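Local coordinates for AxyAgu115A (Amphibacillus xylanus NBRC 15112, PDB 6NPS), which probably removes glucuronic acid side groups from glucuronoxylan-type hemicelluloses as a family GH115 alpha-glucuronidase, at residues Met878-Val889 against Asn928-Phe939. The protein carries 3 engineered substitutions. Sequence-based numbering, arbitrary orientation.
Sequences MYAGIQVNENDV and NKLRIYAVSPGF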
ATOM      1  N   MET A 878     -30.198   7.032  20.243  1.00 41.23           N
ATOM      2  CA  MET A 878     -29.694   8.245  20.886  1.00 42.69           C
ATOM      3  C   MET A 878     -30.001   9.450  20.004  1.00 44.91           C
ATOM      4  O   MET A 878     -29.547   9.514  18.858  1.00 46.98           O
ATOM      5  CB  MET A 878     -28.190   8.141  21.157  1.00 41.71           C
ATOM      6  CG  MET A 878     -27.657   9.306  21.960  1.00 48.24           C
ATOM      7  SD  MET A 878     -25.893   9.158  22.282  1.00 49.48           S
ATOM      8  CE  MET A 878     -25.813   7.586  23.166  1.00 48.02           C
ATOM      9  N   TYR A 879     -30.759  10.409  20.528  1.00 41.04           N
ATOM     10  CA  TYR A 879     -31.247  11.521  19.721  1.00 40.05           C
ATOM     11  C   TYR A 879     -30.632  12.851  20.154  1.00 40.80           C
ATOM     12  O   TYR A 879     -30.261  13.032  21.319  1.00 35.46           O
ATOM     13  CB  TYR A 879     -32.768  11.630  19.809  1.00 39.60           C
ATOM     14  CG  TYR A 879     -33.498  10.431  19.251  1.00 50.37           C
ATOM     15  CD1 TYR A 879     -34.043   9.473  20.093  1.00 53.11           C
ATOM     16  CD2 TYR A 879     -33.639  10.254  17.881  1.00 57.47           C
ATOM     17  CE1 TYR A 879     -34.711   8.356  19.582  1.00 56.24           C
ATOM     18  CE2 TYR A 879     -34.299   9.140  17.357  1.00 59.48           C
ATOM     19  CZ  TYR A 879     -34.833   8.198  18.213  1.00 61.58           C
ATOM     20  OH  TYR A 879     -35.499   7.106  17.697  1.00 67.57           O
ATOM     21  N   ALA A 880     -30.540  13.782  19.198  1.00 39.04           N
ATOM     22  CA  ALA A 880     -30.243  15.179  19.484  1.00 40.36           C
ATOM     23  C   ALA A 880     -31.168  16.032  18.626  1.00 42.32           C
ATOM     24  O   ALA A 880     -31.731  15.559  17.633  1.00 43.49           O
ATOM     25  CB  ALA A 880     -28.763  15.492  19.228  1.00 39.30           C
ATOM     26  N   GLY A 881     -31.350  17.292  19.011  1.00 38.82           N
ATOM     27  CA  GLY A 881     -32.182  18.214  18.267  1.00 38.40           C
ATOM     28  C   GLY A 881     -31.292  19.185  17.508  1.00 42.72           C
ATOM     29  O   GLY A 881     -30.311  19.698  18.060  1.00 41.10           O
ATOM     30  N   ILE A 882     -31.634  19.425  16.241  1.00 43.93           N
ATOM     31  CA  ILE A 882     -30.964  20.478  15.479  1.00 47.84           C
ATOM     32  C   ILE A 882     -32.003  21.423  14.900  1.00 47.92           C
ATOM     33  O   ILE A 882     -33.056  20.995  14.413  1.00 52.07           O
ATOM     34  CB  ILE A 882     -30.043  19.952  14.359  1.00 51.15           C
ATOM     35  CG1 ILE A 882     -30.850  19.359  13.214  1.00 62.11           C
ATOM     36  CG2 ILE A 882     -29.023  18.941  14.896  1.00 50.30           C
ATOM     37  CD1 ILE A 882     -30.118  19.367  11.884  1.00 67.34           C
ATOM     38  N   GLN A 883     -31.700  22.716  14.951  1.00 45.37           N
ATOM     39  CA  GLN A 883     -32.542  23.713  14.325  1.00 45.79           C
ATOM     40  C   GLN A 883     -31.668  24.712  13.590  1.00 47.46           C
ATOM     41  O   GLN A 883     -30.738  25.279  14.175  1.00 46.97           O
ATOM     42  CB  GLN A 883     -33.401  24.429  15.346  1.00 42.93           C
ATOM     43  CG  GLN A 883     -34.276  25.472  14.727  1.00 47.63           C
ATOM     44  CD  GLN A 883     -35.104  26.164  15.762  1.00 54.75           C
ATOM     45  OE1 GLN A 883     -34.814  26.077  16.953  1.00 56.18           O
ATOM     46  NE2 GLN A 883     -36.145  26.853  15.325  1.00 56.73           N
ATOM     47  N   VAL A 884     -31.972  24.914  12.315  1.00 48.75           N
ATOM     48  CA  VAL A 884     -31.242  25.838  11.453  1.00 48.79           C
ATOM     49  C   VAL A 884     -32.133  27.040  11.215  1.00 50.76           C
ATOM     50  O   VAL A 884     -33.238  26.903  10.677  1.00 51.39           O
ATOM     51  CB  VAL A 884     -30.832  25.172  10.135  1.00 50.07           C
ATOM     52  CG1 VAL A 884     -30.214  26.192   9.163  1.00 51.38           C
ATOM     53  CG2 VAL A 884     -29.879  24.041  10.425  1.00 51.96           C
ATOM     54  N   ASN A 885     -31.662  28.214  11.628  1.00 52.47           N
ATOM     55  CA  ASN A 885     -32.388  29.481  11.449  1.00 58.91           C
ATOM     56  C   ASN A 885     -33.769  29.322  12.086  1.00 61.74           C
ATOM     57  O   ASN A 885     -33.857  28.936  13.266  1.00 61.36           O
ATOM     58  CB  ASN A 885     -32.379  29.854   9.967  1.00 59.14           C
ATOM     59  CG  ASN A 885     -30.968  30.077   9.419  1.00 54.96           C
ATOM     60  OD1 ASN A 885     -30.124  30.705  10.066  1.00 51.54           O
ATOM     61  ND2 ASN A 885     -30.718  29.568   8.214  1.00 50.36           N
ATOM     62  N   GLU A 886     -34.861  29.583  11.368  1.00 62.47           N
ATOM     63  CA  GLU A 886     -36.188  29.505  11.958  1.00 73.48           C
ATOM     64  C   GLU A 886     -36.979  28.277  11.522  1.00 75.35           C
ATOM     65  O   GLU A 886     -38.175  28.187  11.817  1.00 78.66           O
ATOM     66  CB  GLU A 886     -36.975  30.783  11.652  1.00 83.40           C
ATOM     67  CG  GLU A 886     -36.611  31.962  12.570  1.00 93.81           C
ATOM     68  CD  GLU A 886     -36.481  31.610  14.080  1.00103.00           C
ATOM     69  OE1 GLU A 886     -35.822  32.399  14.794  1.00105.21           O
ATOM     70  OE2 GLU A 886     -37.032  30.587  14.570  1.00105.02           O
ATOM     71  N   ASN A 887     -36.342  27.315  10.864  1.00 72.63           N
ATOM     72  CA  ASN A 887     -37.049  26.126  10.424  1.00 70.76           C
ATOM     73  C   ASN A 887     -37.446  25.267  11.630  1.00 69.45           C
ATOM     74  O   ASN A 887     -37.087  25.543  12.780  1.00 67.32           O
ATOM     75  CB  ASN A 887     -36.185  25.328   9.453  1.00 72.52           C
ATOM     76  CG  ASN A 887     -35.620  26.184   8.326  1.00 78.68           C
ATOM     77  OD1 ASN A 887     -36.219  27.194   7.945  1.00 83.89           O
ATOM     78  ND2 ASN A 887     -34.457  25.802   7.804  1.00 78.37           N
ATOM     79  N   ASP A 888     -38.212  24.218  11.365  1.00 71.65           N
ATOM     80  CA  ASP A 888     -38.615  23.336  12.444  1.00 72.00           C
ATOM     81  C   ASP A 888     -37.404  22.627  13.037  1.00 63.31           C
ATOM     82  O   ASP A 888     -36.406  22.369  12.355  1.00 59.27           O
ATOM     83  CB  ASP A 888     -39.628  22.307  11.952  1.00 83.24           C
ATOM     84  CG  ASP A 888     -40.935  22.932  11.540  1.00 95.21           C
ATOM     85  OD1 ASP A 888     -41.699  22.267  10.808  1.00 98.99           O
ATOM     86  OD2 ASP A 888     -41.198  24.086  11.946  1.00101.03           O
ATOM     87  N   VAL A 889     -37.492  22.333  14.337  1.00 60.03           N
ATOM     88  CA  VAL A 889     -36.492  21.488  14.970  1.00 57.39           C
ATOM     89  C   VAL A 889     -36.572  20.107  14.345  1.00 60.73           C
ATOM     90  O   VAL A 889     -37.660  19.599  14.053  1.00 64.69           O
ATOM     91  CB  VAL A 889     -36.715  21.430  16.491  1.00 54.26           C
ATOM     92  CG1 VAL A 889     -35.612  20.637  17.162  1.00 54.03           C
ATOM     93  CG2 VAL A 889     -36.761  22.823  17.065  1.00 53.32           C
ATOM     94  N   ASN A 928     -26.091  32.568   9.310  1.00 47.79           N
ATOM     95  CA  ASN A 928     -26.975  31.474   9.699  1.00 50.47           C
ATOM     96  C   ASN A 928     -26.833  31.208  11.197  1.00 49.53           C
ATOM     97  O   ASN A 928     -25.790  31.482  11.801  1.00 46.95           O
ATOM     98  CB  ASN A 928     -26.655  30.149   8.936  1.00 48.59           C
ATOM     99  CG  ASN A 928     -27.042  30.206   7.459  1.00 51.92           C
ATOM    100  OD1 ASN A 928     -28.142  29.799   7.062  1.00 52.87           O
ATOM    101  ND2 ASN A 928     -26.139  30.726   6.640  1.00 49.77           N
ATOM    102  N   LYS A 929     -27.883  30.644  11.786  1.00 47.22           N
ATOM    103  CA  LYS A 929     -27.888  30.184  13.173  1.00 48.65           C
ATOM    104  C   LYS A 929     -28.133  28.682  13.200  1.00 44.41           C
ATOM    105  O   LYS A 929     -28.974  28.180  12.448  1.00 45.34           O
ATOM    106  CB  LYS A 929     -28.988  30.853  13.981  1.00 53.86           C
ATOM    107  CG  LYS A 929     -28.658  32.210  14.570  1.00 70.64           C
ATOM    108  CD  LYS A 929     -29.936  33.056  14.744  1.00 77.85           C
ATOM    109  CE  LYS A 929     -30.888  32.555  15.868  1.00 82.54           C
ATOM    110  NZ  LYS A 929     -31.447  31.154  15.754  1.00 83.20           N
ATOM    111  N   LEU A 930     -27.404  27.972  14.063  1.00 36.87           N
ATOM    112  CA  LEU A 930     -27.592  26.540  14.280  1.00 40.06           C
ATOM    113  C   LEU A 930     -27.769  26.297  15.773  1.00 41.13           C
ATOM    114  O   LEU A 930     -26.881  26.632  16.562  1.00 42.60           O
ATOM    115  CB  LEU A 930     -26.402  25.724  13.742  1.00 40.30           C
ATOM    116  CG  LEU A 930     -26.316  24.280  14.278  1.00 43.18           C
ATOM    117  CD1 LEU A 930     -27.400  23.377  13.649  1.00 41.69           C
ATOM    118  CD2 LEU A 930     -24.903  23.643  14.106  1.00 38.49           C
ATOM    119  N   ARG A 931     -28.908  25.733  16.167  1.00 43.50           N
ATOM    120  CA  ARG A 931     -29.148  25.351  17.557  1.00 39.75           C
ATOM    121  C   ARG A 931     -29.041  23.850  17.686  1.00 41.94           C
ATOM    122  O   ARG A 931     -29.650  23.117  16.899  1.00 45.61           O
ATOM    123  CB  ARG A 931     -30.525  25.811  18.036  1.00 39.06           C
ATOM    124  CG  ARG A 931     -30.662  27.296  18.116  1.00 43.35           C
ATOM    125  CD  ARG A 931     -32.034  27.750  18.610  1.00 48.23           C
ATOM    126  NE  ARG A 931     -32.010  29.198  18.755  1.00 57.49           N
ATOM    127  CZ  ARG A 931     -32.989  29.926  19.274  1.00 66.99           C
ATOM    128  NH1 ARG A 931     -34.095  29.341  19.701  1.00 71.14           N
ATOM    129  NH2 ARG A 931     -32.851  31.243  19.363  1.00 72.55           N
ATOM    130  N   ILE A 932     -28.295  23.390  18.688  1.00 37.50           N
ATOM    131  CA  ILE A 932     -28.246  21.978  19.038  1.00 39.21           C
ATOM    132  C   ILE A 932     -28.902  21.802  20.403  1.00 38.16           C
ATOM    133  O   ILE A 932     -28.491  22.429  21.396  1.00 37.09           O
ATOM    134  CB  ILE A 932     -26.810  21.450  19.039  1.00 37.52           C
ATOM    135  CG1 ILE A 932     -26.164  21.799  17.689  1.00 41.51           C
ATOM    136  CG2 ILE A 932     -26.784  19.965  19.358  1.00 35.90           C
ATOM    137  CD1 ILE A 932     -24.809  21.233  17.545  1.00 47.78           C
ATOM    138  N   TYR A 933     -29.942  20.974  20.448  1.00 39.02           N
ATOM    139  CA  TYR A 933     -30.677  20.693  21.676  1.00 38.30           C
ATOM    140  C   TYR A 933     -30.278  19.325  22.205  1.00 41.76           C
ATOM    141  O   TYR A 933     -30.162  18.354  21.437  1.00 39.57           O
ATOM    142  CB  TYR A 933     -32.193  20.692  21.449  1.00 39.85           C
ATOM    143  CG  TYR A 933     -32.840  21.982  21.055  1.00 47.12           C
ATOM    144  CD1 TYR A 933     -32.793  22.444  19.747  1.00 50.72           C
ATOM    145  CD2 TYR A 933     -33.560  22.730  21.987  1.00 50.55           C
ATOM    146  CE1 TYR A 933     -33.422  23.640  19.386  1.00 50.64           C
ATOM    147  CE2 TYR A 933     -34.187  23.922  21.635  1.00 47.88           C
ATOM    148  CZ  TYR A 933     -34.119  24.362  20.334  1.00 52.15           C
ATOM    149  OH  TYR A 933     -34.746  25.531  19.971  1.00 59.51           O
ATOM    150  N   ALA A 934     -30.118  19.225  23.522  1.00 37.63           N
ATOM    151  CA  ALA A 934     -29.962  17.909  24.122  1.00 35.64           C
ATOM    152  C   ALA A 934     -31.303  17.202  24.188  1.00 38.45           C
ATOM    153  O   ALA A 934     -32.317  17.826  24.497  1.00 36.84           O
ATOM    154  CB  ALA A 934     -29.376  18.002  25.527  1.00 37.88           C
ATOM    155  N   VAL A 935     -31.305  15.880  23.919  1.00 35.26           N
ATOM    156  CA  VAL A 935     -32.518  15.075  24.037  1.00 39.65           C
ATOM    157  C   VAL A 935     -32.192  13.812  24.845  1.00 40.48           C
ATOM    158  O   VAL A 935     -32.482  13.743  26.046  1.00 39.80           O
ATOM    159  CB  VAL A 935     -33.097  14.751  22.640  1.00 42.61           C
ATOM    160  CG1 VAL A 935     -34.368  13.844  22.724  1.00 39.56           C
ATOM    161  CG2 VAL A 935     -33.387  16.055  21.866  1.00 43.09           C
ATOM    162  N   SER A 936     -31.528  12.799  24.196  1.00 36.77           N
ATOM    163  CA  SER A 936     -31.085  11.613  24.901  1.00 39.44           C
ATOM    164  C   SER A 936     -29.856  11.893  25.749  1.00 38.19           C
ATOM    165  O   SER A 936     -29.010  12.698  25.376  1.00 39.17           O
ATOM    166  CB  SER A 936     -30.742  10.475  23.922  1.00 40.51           C
ATOM    167  OG  SER A 936     -31.807  10.244  23.028  1.00 41.89           O
ATOM    168  N   PRO A 937     -29.713  11.185  26.868  1.00 39.43           N
ATOM    169  CA  PRO A 937     -28.433  11.167  27.601  1.00 38.80           C
ATOM    170  C   PRO A 937     -27.312  10.517  26.776  1.00 38.08           C
ATOM    171  O   PRO A 937     -27.556   9.761  25.836  1.00 39.68           O
ATOM    172  CB  PRO A 937     -28.747  10.316  28.834  1.00 39.63           C
ATOM    173  CG  PRO A 937     -30.279  10.286  28.940  1.00 40.47           C
ATOM    174  CD  PRO A 937     -30.774  10.396  27.528  1.00 38.61           C
ATOM    175  N   GLY A 938     -26.069  10.770  27.182  1.00 35.84           N
ATOM    176  CA  GLY A 938     -24.918  10.236  26.483  1.00 40.00           C
ATOM    177  C   GLY A 938     -24.388  11.070  25.321  1.00 41.79           C
ATOM    178  O   GLY A 938     -23.397  10.673  24.686  1.00 38.20           O
ATOM    179  N   PHE A 939     -24.987  12.222  25.041  1.00 41.38           N
ATOM    180  CA  PHE A 939     -24.602  13.063  23.905  1.00 40.34           C
ATOM    181  C   PHE A 939     -23.488  14.005  24.347  1.00 40.64           C
ATOM    182  O   PHE A 939     -23.725  14.930  25.129  1.00 38.96           O
ATOM    183  CB  PHE A 939     -25.830  13.813  23.389  1.00 36.84           C
ATOM    184  CG  PHE A 939     -25.550  14.747  22.231  1.00 39.56           C
ATOM    185  CD1 PHE A 939     -25.415  14.260  20.941  1.00 45.07           C
ATOM    186  CD2 PHE A 939     -25.438  16.114  22.438  1.00 39.53           C
ATOM    187  CE1 PHE A 939     -25.150  15.135  19.864  1.00 42.09           C
ATOM    188  CE2 PHE A 939     -25.178  16.998  21.374  1.00 42.08           C
ATOM    189  CZ  PHE A 939     -25.047  16.506  20.087  1.00 40.52           C
TER
HETATM  190  O   HOH W   1     -28.993  14.507  23.225  1.00 39.87           O
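The carbonyl oxygen of Tyr879 is gripped by two donors, Ser936 N from the other segment at 3.2 Å and a bridging water at 2.7 Å. That water also accepts from Val935 N and donates to Ser936 O. Ser936 OG accepts Tyr879 N at 2.7 Å (166°). Further along, Gly881 with Tyr933 and Gln883 with Arg931 form regular antiparallel hydrogen-bonded pairs.

At the far end Asn885 OD1 accepts from Lys929 N at 2.8 Å, while ND2 gives an almost straight bond (176°), lying in its own amide plane, to Asn928 OD1. With an alanine here, Lys929 N is likely to lose its acceptor and Asn928 OD1 this donor, though the latter keeps Glu924 N. Gln883, its CG anti to the backbone N (chi1 180°), runs extended beside Arg931, and its OE1 meets the edge of the Tyr933 ring in plane, taking the phenol OH at 3.1 Å; NE2 reaches Asn887 O. Arg931 NE forms a salt bridge with Glu849 OE1 of neighbouring strand 847-854.

On the other face Ile882 touches strands 858-866 and 915-923, Val884 the latter, Leu930 and Ile932 the former, and Ala880 CB sits over the Phe939 ring in a CH-pi contact. The type II' turn Val884-Asn887 leads from strand 879-884 towards its antiparallel partner 890-893; on its other side 879-884 pairs with 926-934, itself paired with 847-854, consistent with the beta-sandwich of a galactose-binding-like domain.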